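Local coordinates for epimerase domain-containing protein (PDB 6ZLK) that interconverts UDP-glucuronic acid and UDP-galacturonic acid by NAD-dependent epimerisation at carbon 4 of the sugar, at residues V137-L142 against V239-G244; Y176-G181 against R213-I218; K195-D200 against K263-N268. All coordinates share one frame; numbering follows the deposited sequence.

Contact 1 (V137-L142 against V239-G244); sequences VSEDLL and VINIGG
Glu139 and Asn241 reach for each other from opposite directions, and their flat ends stack: the carboxylate and amide planes are only 15° apart, with Glu139 OE2 3.4 Å from Asn241 CG. The same oxygen takes the backbone amide of the strand, Asn241 N to Glu139 OE2, at 2.8 Å and a nearly straight 172°, using the lone pair turned away from OE1. A water lies 2.9 Å from Glu139 OE2 and 2.8 Å from Asn241 O, though which acceptors it serves stays open. Chi1 puts Glu139 CG anti to the carbonyl carbon, 3.3 Å from Val239 O, and a bend at chi2 (91°) turns the carboxylate toward Asn241 N, while Glu139 CB rests 4.2 Å from Val239 CG1. The amide end of Asn241 is fixed from elsewhere: OD1 is bonded to Tyr130 OH and ND2 to the carbonyl of Asp283. Within the loop, a type I turn from Ser138 to Leu141 presents Glu139, and Ser138 OG donates to Asp140 OD1 (2.6 Å). Strand 239-242 pairs in parallel with strand 171-180, so the carboxylate joins the loop between strand 120-126 and helix 148-167 to the sheet of the Rossmann-type domain found in the epimerase/dehydratase family.

Contact 2 (Y176-G181 against R213-I218); sequences YFTVYG and RDFTYI. With UGA (uridine-5'-diphosphate-glucuronic acid), chain F.
Val179 with Thr216 and Tyr180 with Tyr217 form parallel bridges, carried by Thr216 N to Thr178 O (2.9 Å) and Tyr180 N to Thr216 O (3.0 Å), and Ile218 N continues the pattern to Tyr180 O. Thr216 adds a side-chain bond: with OG1 beside its own backbone N (chi1 -49°), the hydroxyl donates to Phe177 O at 2.6 Å, in the carbonyl plane and on a lone pair. On the face bearing Tyr180 and Tyr217 the rings make a T-shaped pair, planes 67° apart, in which the edge of Tyr217 meets the face of Tyr180; Tyr217 CD1 stands over that face, displaced toward the rim. The side chains of Thr178 and Phe215 run side by side, Thr178 CG2 lying 3.5 Å from Phe215 CD1. At the Thr178/Arg213 end the pairing holds the ligand. Thr178 N gives a 2.6 Å bond to the glucuronate oxygen O'Q of UGA, and Arg213 NE reaches phosphate oxygen O1B at 3.2 Å, in the plane of its guanidinium. One face of that guanidinium meets ribose oxygen O3D. Arg213 NE also bonds the UDP-galacturonic acid of the equilibrium mixture. Val179 N binds the nicotinamide-adenine dinucleotide through its O7N atom. A strand break whose successive residues meet sugar nucleotide and cofactor fits the active-site cleft of an extended short-chain dehydrogenase/reductase.

Contact 3 (K195-D200 against K263-N268); sequences KQMLED and KSATKN
Asp200 OD1 receives Lys263 NZ at 2.7 Å, a salt bridge made on the syn lone pair of the carboxylate, the side of the other oxygen. The acid sits on a Schellman motif that ends helix 189-198: Asp200 has positive phi (60°) and its backbone N is bonded to Met197 O at 3.2 Å. A water supplements the ion pair, donating to Asp200 OD2 at 2.6 Å while accepting a weak bond from Lys263 NZ, so each carboxylate oxygen has a partner. The side chains of Asp200 and Lys263 cross at about a right angle. The lysine comes in along the helix end, bent at chi2 (-95°) and nearly extended beyond it, and its CE passes 3.4 Å from Met197 O. Such closeness of a positively charged chain to a carbonyl of the last helical turn would be expected to be mildly favourable, since the C-terminal end of a helix carries partial negative charge.

Beneath the charged pair the contact is apolar. Met197 and Lys263 slide past each other in opposite directions, and Met197 CG lies 3.8 Å from Lys263 CB, so the lysine contributes the aliphatic part of its chain as well as its ammonium group. The first torsion of Met197 (-174°) sets CG opposite the backbone N, and a bend at chi3 turns the methyl toward Ala265. Leu257 and Ser261 of helix 250-261 and Leu203 of strand 203-206 also touch the methionine. Ala265 stands just before strand 267-270, which pairs in parallel with strand 203-206, so the helix end is joined to the approach to this small two-stranded sheet. Across that approach, Met197 CE meets Ala265 CB at 4.0 Å.

Contacts 1 and 2 both reach one sheet, in which strands 239-242 and 171-180 are neighbours, and contact 2 is nested along the chain inside the loop that contact 1 closes. Their centres are 14 Å apart and they touch directly: Gly244 N is 2.9 Å from Asp214 OD1, and Ile242 O is 3.1 Å from Phe177 N, both probable hydrogen bonds. Contact 2 binds UDP-glucuronic acid itself, whereas the Asn241 side chain of contact 1 is about 9 Å from that ligand. Contact 3 lies peripherally, its centre 22 Å from that of contact 2 and 34 Å from that of contact 1, with the Met197 side chain about 11 Å from the ligand.

Contact 1 (V137-L142 against V239-G244)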
loop_
_atom_site.group_PDB
_atom_site.type_symbol
_atom_site.label_atom_id
_atom_site.label_comp_id
_atom_site.label_asym_id
_atom_site.label_seq_id
_atom_site.Cartn_x
_atom_site.Cartn_y
_atom_site.Cartn_z
ATOM N N VAL A 137 -7.246 19.487 -3.572
ATOM C CA VAL A 137 -6.022 18.687 -3.631
ATOM C C VAL A 137 -5.589 18.470 -5.086
ATOM O O VAL A 137 -6.365 18.051 -5.942
ATOM C CB VAL A 137 -6.212 17.373 -2.876
ATOM C CG1 VAL A 137 -6.433 17.671 -1.407
ATOM C CG2 VAL A 137 -7.304 16.486 -3.455
ATOM N N SER A 138 -4.297 18.681 -5.318
ATOM C CA SER A 138 -3.725 18.350 -6.621
ATOM C C SER A 138 -3.001 16.994 -6.525
ATOM O O SER A 138 -2.679 16.513 -5.417
ATOM C CB SER A 138 -2.901 19.523 -7.100
ATOM O OG SER A 138 -1.777 19.598 -6.287
ATOM N N GLU A 139 -2.699 16.412 -7.677
ATOM C CA GLU A 139 -2.220 15.013 -7.787
ATOM C C GLU A 139 -0.780 14.813 -7.301
ATOM O O GLU A 139 -0.450 13.664 -7.075
ATOM C CB GLU A 139 -2.411 14.534 -9.216
ATOM C CG GLU A 139 -3.873 14.565 -9.638
ATOM C CD GLU A 139 -4.388 15.823 -10.301
ATOM O OE1 GLU A 139 -3.755 16.918 -10.149
ATOM O OE2 GLU A 139 -5.395 15.740 -10.997
ATOM N N ASP A 140 -0.009 15.888 -7.072
ATOM C CA ASP A 140 1.395 15.802 -6.607
ATOM C C ASP A 140 1.472 15.767 -5.073
ATOM O O ASP A 140 2.582 15.578 -4.536
ATOM C CB ASP A 140 2.233 16.934 -7.204
ATOM C CG ASP A 140 1.705 18.354 -7.001
ATOM O OD1 ASP A 140 0.528 18.500 -6.576
ATOM O OD2 ASP A 140 2.502 19.340 -7.267
ATOM N N LEU A 141 0.360 15.941 -4.365
ATOM C CA LEU A 141 0.359 15.980 -2.885
ATOM C C LEU A 141 0.788 14.633 -2.308
ATOM O O LEU A 141 0.329 13.552 -2.793
ATOM C CB LEU A 141 -1.038 16.322 -2.379
ATOM C CG LEU A 141 -1.385 17.787 -2.260
ATOM C CD1 LEU A 141 -2.789 17.874 -1.705
ATOM C CD2 LEU A 141 -0.393 18.552 -1.373
ATOM N N LEU A 142 1.501 14.655 -1.195
ATOM C CA LEU A 142 1.817 13.408 -0.463
ATOM C C LEU A 142 0.522 12.802 0.077
ATOM O O LEU A 142 -0.175 13.365 0.904
ATOM C CB LEU A 142 2.821 13.687 0.661
ATOM C CG LEU A 142 3.920 12.629 0.739
ATOM C CD1 LEU A 142 5.157 13.136 1.455
ATOM C CD2 LEU A 142 3.372 11.376 1.401
ATOM N N VAL A 239 -1.309 10.684 -12.989
ATOM C CA VAL A 239 -2.444 10.578 -12.038
ATOM C C VAL A 239 -3.349 11.779 -12.275
ATOM O O VAL A 239 -2.856 12.921 -12.271
ATOM C CB VAL A 239 -1.954 10.525 -10.594
ATOM C CG1 VAL A 239 -3.113 10.459 -9.611
ATOM C CG2 VAL A 239 -1.000 9.344 -10.418
ATOM N N ILE A 240 -4.649 11.557 -12.418
ATOM C CA ILE A 240 -5.623 12.600 -12.800
ATOM C C ILE A 240 -6.830 12.514 -11.860
ATOM O O ILE A 240 -7.507 11.462 -11.897
ATOM C CB ILE A 240 -6.061 12.454 -14.274
ATOM C CG1 ILE A 240 -4.846 12.363 -15.219
ATOM C CG2 ILE A 240 -7.014 13.582 -14.613
ATOM C CD1 ILE A 240 -5.222 12.178 -16.697
ATOM N N ASN A 241 -7.086 13.559 -11.105
ATOM C CA ASN A 241 -8.351 13.698 -10.321
ATOM C C ASN A 241 -9.547 13.885 -11.268
ATOM O O ASN A 241 -9.502 14.707 -12.237
ATOM C CB ASN A 241 -8.355 14.901 -9.415
ATOM C CG ASN A 241 -7.328 14.828 -8.310
ATOM O OD1 ASN A 241 -6.980 13.769 -7.839
ATOM N ND2 ASN A 241 -6.853 15.993 -7.893
ATOM N N ILE A 242 -10.633 13.167 -11.004
ATOM C CA ILE A 242 -11.936 13.331 -11.686
ATOM C C ILE A 242 -12.953 13.692 -10.596
ATOM O O ILE A 242 -13.280 12.808 -9.771
ATOM C CB ILE A 242 -12.341 12.038 -12.423
ATOM C CG1 ILE A 242 -11.269 11.589 -13.431
ATOM C CG2 ILE A 242 -13.709 12.178 -13.072
ATOM C CD1 ILE A 242 -11.045 12.576 -14.541
ATOM N N GLY A 243 -13.346 14.957 -10.527
ATOM C CA GLY A 243 -14.234 15.514 -9.514
ATOM C C GLY A 243 -15.420 16.204 -10.121
ATOM O O GLY A 243 -15.550 16.244 -11.355
ATOM N N GLY A 244 -16.277 16.673 -9.237
ATOM C CA GLY A 244 -17.611 17.073 -9.635
ATOM C C GLY A 244 -17.747 18.541 -9.872
ATOM O O GLY A 244 -16.793 19.342 -9.649
HETATM O O HOH W 1 -7.585 16.799 -12.492
#

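Contact 2 (Y176-G181 against R213-I218)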
loop_
_atom_site.group_PDB
_atom_site.type_symbol
_atom_site.label_atom_id
_atom_site.label_comp_id
_atom_site.label_asym_id
_atom_site.label_seq_id
_atom_site.Cartn_x
_atom_site.Cartn_y
_atom_site.Cartn_z
ATOM N N TYR A 176 -11.167 9.092 -8.743
ATOM C CA TYR A 176 -12.560 9.580 -8.594
ATOM C C TYR A 176 -12.835 10.151 -7.204
ATOM O O TYR A 176 -12.371 9.646 -6.199
ATOM C CB TYR A 176 -13.490 8.385 -8.788
ATOM C CG TYR A 176 -13.570 7.747 -10.154
ATOM C CD1 TYR A 176 -13.033 8.285 -11.321
ATOM C CD2 TYR A 176 -14.174 6.505 -10.260
ATOM C CE1 TYR A 176 -13.170 7.663 -12.541
ATOM C CE2 TYR A 176 -14.266 5.843 -11.471
ATOM C CZ TYR A 176 -13.812 6.435 -12.629
ATOM O OH TYR A 176 -13.953 5.776 -13.831
ATOM N N PHE A 177 -13.676 11.174 -7.173
ATOM C CA PHE A 177 -14.266 11.770 -5.955
ATOM C C PHE A 177 -15.771 11.485 -5.905
ATOM O O PHE A 177 -16.587 11.871 -6.802
ATOM C CB PHE A 177 -14.018 13.267 -5.948
ATOM C CG PHE A 177 -12.577 13.676 -5.745
ATOM C CD1 PHE A 177 -11.563 13.302 -6.609
ATOM C CD2 PHE A 177 -12.258 14.405 -4.617
ATOM C CE1 PHE A 177 -10.256 13.655 -6.327
ATOM C CE2 PHE A 177 -10.948 14.789 -4.346
ATOM C CZ PHE A 177 -9.941 14.390 -5.198
ATOM N N THR A 178 -16.152 10.832 -4.841
ATOM C CA THR A 178 -17.518 10.448 -4.423
ATOM C C THR A 178 -18.488 10.516 -5.600
ATOM O O THR A 178 -19.225 11.487 -5.742
ATOM C CB THR A 178 -17.980 11.247 -3.201
ATOM O OG1 THR A 178 -16.912 11.201 -2.235
ATOM C CG2 THR A 178 -19.240 10.602 -2.655
ATOM N N VAL A 179 -18.646 9.381 -6.258
ATOM C CA VAL A 179 -19.521 9.368 -7.454
ATOM C C VAL A 179 -20.959 9.087 -7.011
ATOM O O VAL A 179 -21.191 8.248 -6.136
ATOM C CB VAL A 179 -18.993 8.338 -8.465
ATOM C CG1 VAL A 179 -19.840 8.290 -9.714
ATOM C CG2 VAL A 179 -17.529 8.634 -8.777
ATOM N N TYR A 180 -21.930 9.755 -7.638
ATOM C CA TYR A 180 -23.339 9.521 -7.280
ATOM C C TYR A 180 -24.160 9.493 -8.564
ATOM O O TYR A 180 -23.679 9.825 -9.664
ATOM C CB TYR A 180 -23.792 10.556 -6.270
ATOM C CG TYR A 180 -24.104 11.874 -6.914
ATOM C CD1 TYR A 180 -23.107 12.761 -7.262
ATOM C CD2 TYR A 180 -25.406 12.231 -7.193
ATOM C CE1 TYR A 180 -23.404 13.978 -7.872
ATOM C CE2 TYR A 180 -25.725 13.426 -7.801
ATOM C CZ TYR A 180 -24.733 14.320 -8.123
ATOM O OH TYR A 180 -25.126 15.447 -8.781
ATOM N N GLY A 181 -25.409 9.073 -8.410
ATOM C CA GLY A 181 -26.350 9.060 -9.540
ATOM C C GLY A 181 -27.134 7.776 -9.535
ATOM O O GLY A 181 -27.004 6.935 -8.636
ATOM N N ARG A 213 -18.119 16.857 0.463
ATOM C CA ARG A 213 -17.481 16.048 -0.567
ATOM C C ARG A 213 -17.595 16.765 -1.911
ATOM O O ARG A 213 -18.550 17.533 -2.161
ATOM C CB ARG A 213 -18.165 14.684 -0.760
ATOM C CG ARG A 213 -18.113 13.752 0.437
ATOM C CD ARG A 213 -16.691 13.285 0.681
ATOM N NE ARG A 213 -16.564 12.338 1.810
ATOM C CZ ARG A 213 -16.183 12.656 3.053
ATOM N NH1 ARG A 213 -15.966 13.914 3.401
ATOM N NH2 ARG A 213 -15.965 11.689 3.950
ATOM N N ASP A 214 -16.640 16.446 -2.740
ATOM C CA ASP A 214 -16.644 16.832 -4.170
ATOM C C ASP A 214 -17.424 15.774 -4.936
ATOM O O ASP A 214 -16.845 14.973 -5.665
ATOM C CB ASP A 214 -15.210 16.868 -4.665
ATOM C CG ASP A 214 -15.135 17.615 -5.968
ATOM O OD1 ASP A 214 -16.211 17.783 -6.611
ATOM O OD2 ASP A 214 -14.017 18.115 -6.258
ATOM N N PHE A 215 -18.717 15.818 -4.801
ATOM C CA PHE A 215 -19.585 14.788 -5.380
ATOM C C PHE A 215 -19.528 14.879 -6.896
ATOM O O PHE A 215 -19.656 15.965 -7.479
ATOM C CB PHE A 215 -20.997 15.071 -4.936
ATOM C CG PHE A 215 -21.226 14.845 -3.465
ATOM C CD1 PHE A 215 -21.136 13.577 -2.913
ATOM C CD2 PHE A 215 -21.500 15.923 -2.637
ATOM C CE1 PHE A 215 -21.364 13.363 -1.559
ATOM C CE2 PHE A 215 -21.730 15.717 -1.276
ATOM C CZ PHE A 215 -21.668 14.438 -0.747
ATOM N N THR A 216 -19.312 13.745 -7.523
ATOM C CA THR A 216 -19.127 13.635 -8.980
ATOM C C THR A 216 -20.336 12.892 -9.550
ATOM O O THR A 216 -20.495 11.714 -9.322
ATOM C CB THR A 216 -17.812 12.988 -9.394
ATOM O OG1 THR A 216 -16.731 13.616 -8.677
ATOM C CG2 THR A 216 -17.633 13.065 -10.896
ATOM N N TYR A 217 -21.120 13.564 -10.377
ATOM C CA TYR A 217 -22.268 12.893 -11.010
ATOM C C TYR A 217 -21.726 11.838 -11.968
ATOM O O TYR A 217 -20.717 12.014 -12.682
ATOM C CB TYR A 217 -23.166 13.868 -11.782
ATOM C CG TYR A 217 -24.383 13.157 -12.296
ATOM C CD1 TYR A 217 -25.336 12.708 -11.382
ATOM C CD2 TYR A 217 -24.645 13.026 -13.647
ATOM C CE1 TYR A 217 -26.453 12.004 -11.804
ATOM C CE2 TYR A 217 -25.767 12.345 -14.085
ATOM C CZ TYR A 217 -26.697 11.906 -13.164
ATOM O OH TYR A 217 -27.782 11.186 -13.586
ATOM N N ILE A 218 -22.395 10.691 -11.987
ATOM C CA ILE A 218 -21.919 9.517 -12.738
ATOM C C ILE A 218 -21.648 9.868 -14.206
ATOM O O ILE A 218 -20.630 9.413 -14.737
ATOM C CB ILE A 218 -22.919 8.367 -12.586
ATOM C CG1 ILE A 218 -22.448 7.126 -13.331
ATOM C CG2 ILE A 218 -24.332 8.774 -13.030
ATOM C CD1 ILE A 218 -21.116 6.528 -12.906
HETATM C "C1'" UGA F . -17.229 7.119 -1.797
HETATM C "C2'" UGA F . -17.223 5.653 -2.202
HETATM O "O2'" UGA F . -17.990 4.938 -1.240
HETATM C "C3'" UGA F . -15.832 5.069 -2.263
HETATM O "O3'" UGA F . -15.934 3.789 -2.891
HETATM C "C4'" UGA F . -14.869 5.960 -3.030
HETATM O "O4'" UGA F . -13.544 5.431 -2.889
HETATM C "C5'" UGA F . -14.930 7.395 -2.484
HETATM O "O5'" UGA F . -16.280 7.866 -2.536
HETATM C "C6'" UGA F . -14.055 8.441 -3.194
HETATM O "O'P" UGA F . -12.952 8.145 -3.595
HETATM O "O'Q" UGA F . -14.452 9.571 -3.295
HETATM P PB UGA F . -17.537 8.411 0.469
HETATM O O1B UGA F . -17.011 9.725 0.075
HETATM O O2B UGA F . -17.402 7.908 1.863
HETATM O O3B UGA F . -17.016 7.168 -0.401
HETATM O O3A UGA F . -19.066 8.397 0.014
HETATM P PA UGA F . -20.490 8.186 0.705
HETATM O O1A UGA F . -20.563 6.800 1.176
HETATM O O2A UGA F . -21.490 8.704 -0.244
HETATM O O5D UGA F . -20.396 9.154 1.991
HETATM C C5D UGA F . -20.281 10.560 1.897
HETATM C C4D UGA F . -20.498 11.135 3.264
HETATM O O4D UGA F . -21.799 10.753 3.773
HETATM C C3D UGA F . -19.484 10.684 4.320
HETATM O O3D UGA F . -19.027 11.898 4.921
HETATM C C2D UGA F . -20.286 9.809 5.288
HETATM O O2D UGA F . -19.963 10.122 6.633
HETATM C C1D UGA F . -21.711 10.317 5.112
HETATM N N1 UGA F . -22.756 9.306 5.331
HETATM C C6 UGA F . -22.762 8.121 4.648
HETATM C C2 UGA F . -23.807 9.686 6.155
HETATM O O2 UGA F . -23.826 10.732 6.792
HETATM N N3 UGA F . -24.826 8.789 6.210
HETATM C C4 UGA F . -24.903 7.581 5.559
HETATM O O4 UGA F . -25.890 6.877 5.759
HETATM C C5 UGA F . -23.768 7.245 4.740
#

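Contact 3 (K195-D200 against K263-N268)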
loop_
_atom_site.group_PDB
_atom_site.type_symbol
_atom_site.label_atom_id
_atom_site.label_comp_id
_atom_site.label_asym_id
_atom_site.label_seq_id
_atom_site.Cartn_x
_atom_site.Cartn_y
_atom_site.Cartn_z
ATOM N N LYS A 195 -33.458 6.614 0.153
ATOM C CA LYS A 195 -34.249 5.424 0.507
ATOM C C LYS A 195 -34.921 5.736 1.849
ATOM O O LYS A 195 -36.161 5.518 1.968
ATOM C CB LYS A 195 -33.391 4.156 0.580
ATOM C CG LYS A 195 -34.160 2.875 0.880
ATOM C CD LYS A 195 -33.266 1.674 0.992
ATOM C CE LYS A 195 -34.033 0.380 0.999
ATOM N NZ LYS A 195 -34.831 0.290 2.227
ATOM N N GLN A 196 -34.163 6.223 2.844
ATOM C CA GLN A 196 -34.736 6.562 4.165
ATOM C C GLN A 196 -35.795 7.638 3.961
ATOM O O GLN A 196 -36.861 7.512 4.597
ATOM C CB GLN A 196 -33.624 6.979 5.136
ATOM C CG GLN A 196 -32.702 5.842 5.498
ATOM C CD GLN A 196 -31.344 6.323 5.982
ATOM O OE1 GLN A 196 -31.068 7.532 5.994
ATOM N NE2 GLN A 196 -30.496 5.374 6.328
ATOM N N MET A 197 -35.525 8.691 3.183
ATOM C CA MET A 197 -36.494 9.794 2.995
ATOM C C MET A 197 -37.775 9.250 2.366
ATOM O O MET A 197 -38.874 9.628 2.873
ATOM C CB MET A 197 -35.902 10.879 2.110
ATOM C CG MET A 197 -36.773 12.102 1.999
ATOM S SD MET A 197 -35.883 13.488 1.259
ATOM C CE MET A 197 -34.493 13.706 2.370
ATOM N N LEU A 198 -37.678 8.335 1.400
ATOM C CA LEU A 198 -38.872 7.815 0.683
ATOM C C LEU A 198 -39.704 6.955 1.625
ATOM O O LEU A 198 -40.954 6.923 1.464
ATOM C CB LEU A 198 -38.427 7.001 -0.532
ATOM C CG LEU A 198 -38.013 7.852 -1.710
ATOM C CD1 LEU A 198 -37.231 7.003 -2.695
ATOM C CD2 LEU A 198 -39.220 8.497 -2.350
ATOM N N GLU A 199 -39.060 6.316 2.576
ATOM C CA GLU A 199 -39.675 5.367 3.535
ATOM C C GLU A 199 -40.146 6.102 4.796
ATOM O O GLU A 199 -40.660 5.427 5.708
ATOM C CB GLU A 199 -38.682 4.246 3.816
ATOM C CG GLU A 199 -38.524 3.315 2.636
ATOM C CD GLU A 199 -37.448 2.254 2.807
ATOM O OE1 GLU A 199 -36.774 2.260 3.866
ATOM O OE2 GLU A 199 -37.274 1.435 1.873
ATOM N N ASP A 200 -39.938 7.418 4.891
ATOM C CA ASP A 200 -40.334 8.199 6.091
ATOM C C ASP A 200 -39.584 7.635 7.295
ATOM O O ASP A 200 -40.173 7.556 8.357
ATOM C CB ASP A 200 -41.861 8.131 6.262
ATOM C CG ASP A 200 -42.574 8.446 4.964
ATOM O OD1 ASP A 200 -42.227 9.503 4.361
ATOM O OD2 ASP A 200 -43.466 7.628 4.541
ATOM N N LYS A 263 -40.680 16.174 1.089
ATOM C CA LYS A 263 -40.655 15.545 2.433
ATOM C C LYS A 263 -39.969 16.481 3.435
ATOM O O LYS A 263 -39.090 17.283 3.055
ATOM C CB LYS A 263 -39.921 14.198 2.410
ATOM C CG LYS A 263 -40.565 13.103 1.574
ATOM C CD LYS A 263 -41.460 12.188 2.358
ATOM C CE LYS A 263 -41.772 10.939 1.570
ATOM N NZ LYS A 263 -43.071 10.381 1.978
ATOM N N SER A 264 -40.325 16.332 4.705
ATOM C CA SER A 264 -39.624 16.971 5.849
ATOM C C SER A 264 -38.951 15.831 6.601
ATOM O O SER A 264 -39.667 15.115 7.283
ATOM C CB SER A 264 -40.600 17.754 6.728
ATOM N N ALA A 265 -37.640 15.641 6.439
ATOM C CA ALA A 265 -36.915 14.455 6.945
ATOM C C ALA A 265 -36.600 14.595 8.444
ATOM O O ALA A 265 -36.248 15.659 8.887
ATOM C CB ALA A 265 -35.643 14.266 6.159
ATOM N N THR A 266 -36.696 13.503 9.176
ATOM C CA THR A 266 -36.187 13.383 10.561
ATOM C C THR A 266 -34.711 13.022 10.468
ATOM O O THR A 266 -34.404 12.123 9.717
ATOM C CB THR A 266 -36.944 12.295 11.310
ATOM O OG1 THR A 266 -38.287 12.784 11.305
ATOM C CG2 THR A 266 -36.495 12.065 12.728
ATOM N N LYS A 267 -33.865 13.667 11.260
ATOM C CA LYS A 267 -32.416 13.368 11.259
ATOM C C LYS A 267 -32.072 12.490 12.441
ATOM O O LYS A 267 -32.471 12.775 13.588
ATOM C CB LYS A 267 -31.636 14.669 11.302
ATOM C CG LYS A 267 -31.813 15.518 10.049
ATOM C CD LYS A 267 -31.051 16.793 10.064
ATOM C CE LYS A 267 -31.297 17.602 8.817
ATOM N NZ LYS A 267 -32.650 18.235 8.829
ATOM N N ASN A 268 -31.298 11.454 12.173
ATOM C CA ASN A 268 -30.692 10.610 13.213
ATOM C C ASN A 268 -29.184 10.830 13.157
ATOM O O ASN A 268 -28.558 10.262 12.272
ATOM C CB ASN A 268 -31.090 9.157 13.013
ATOM C CG ASN A 268 -30.527 8.223 14.056
ATOM O OD1 ASN A 268 -30.029 8.669 15.096
ATOM N ND2 ASN A 268 -30.561 6.927 13.763
HETATM O O HOH W 2 -45.125 7.943 2.626
#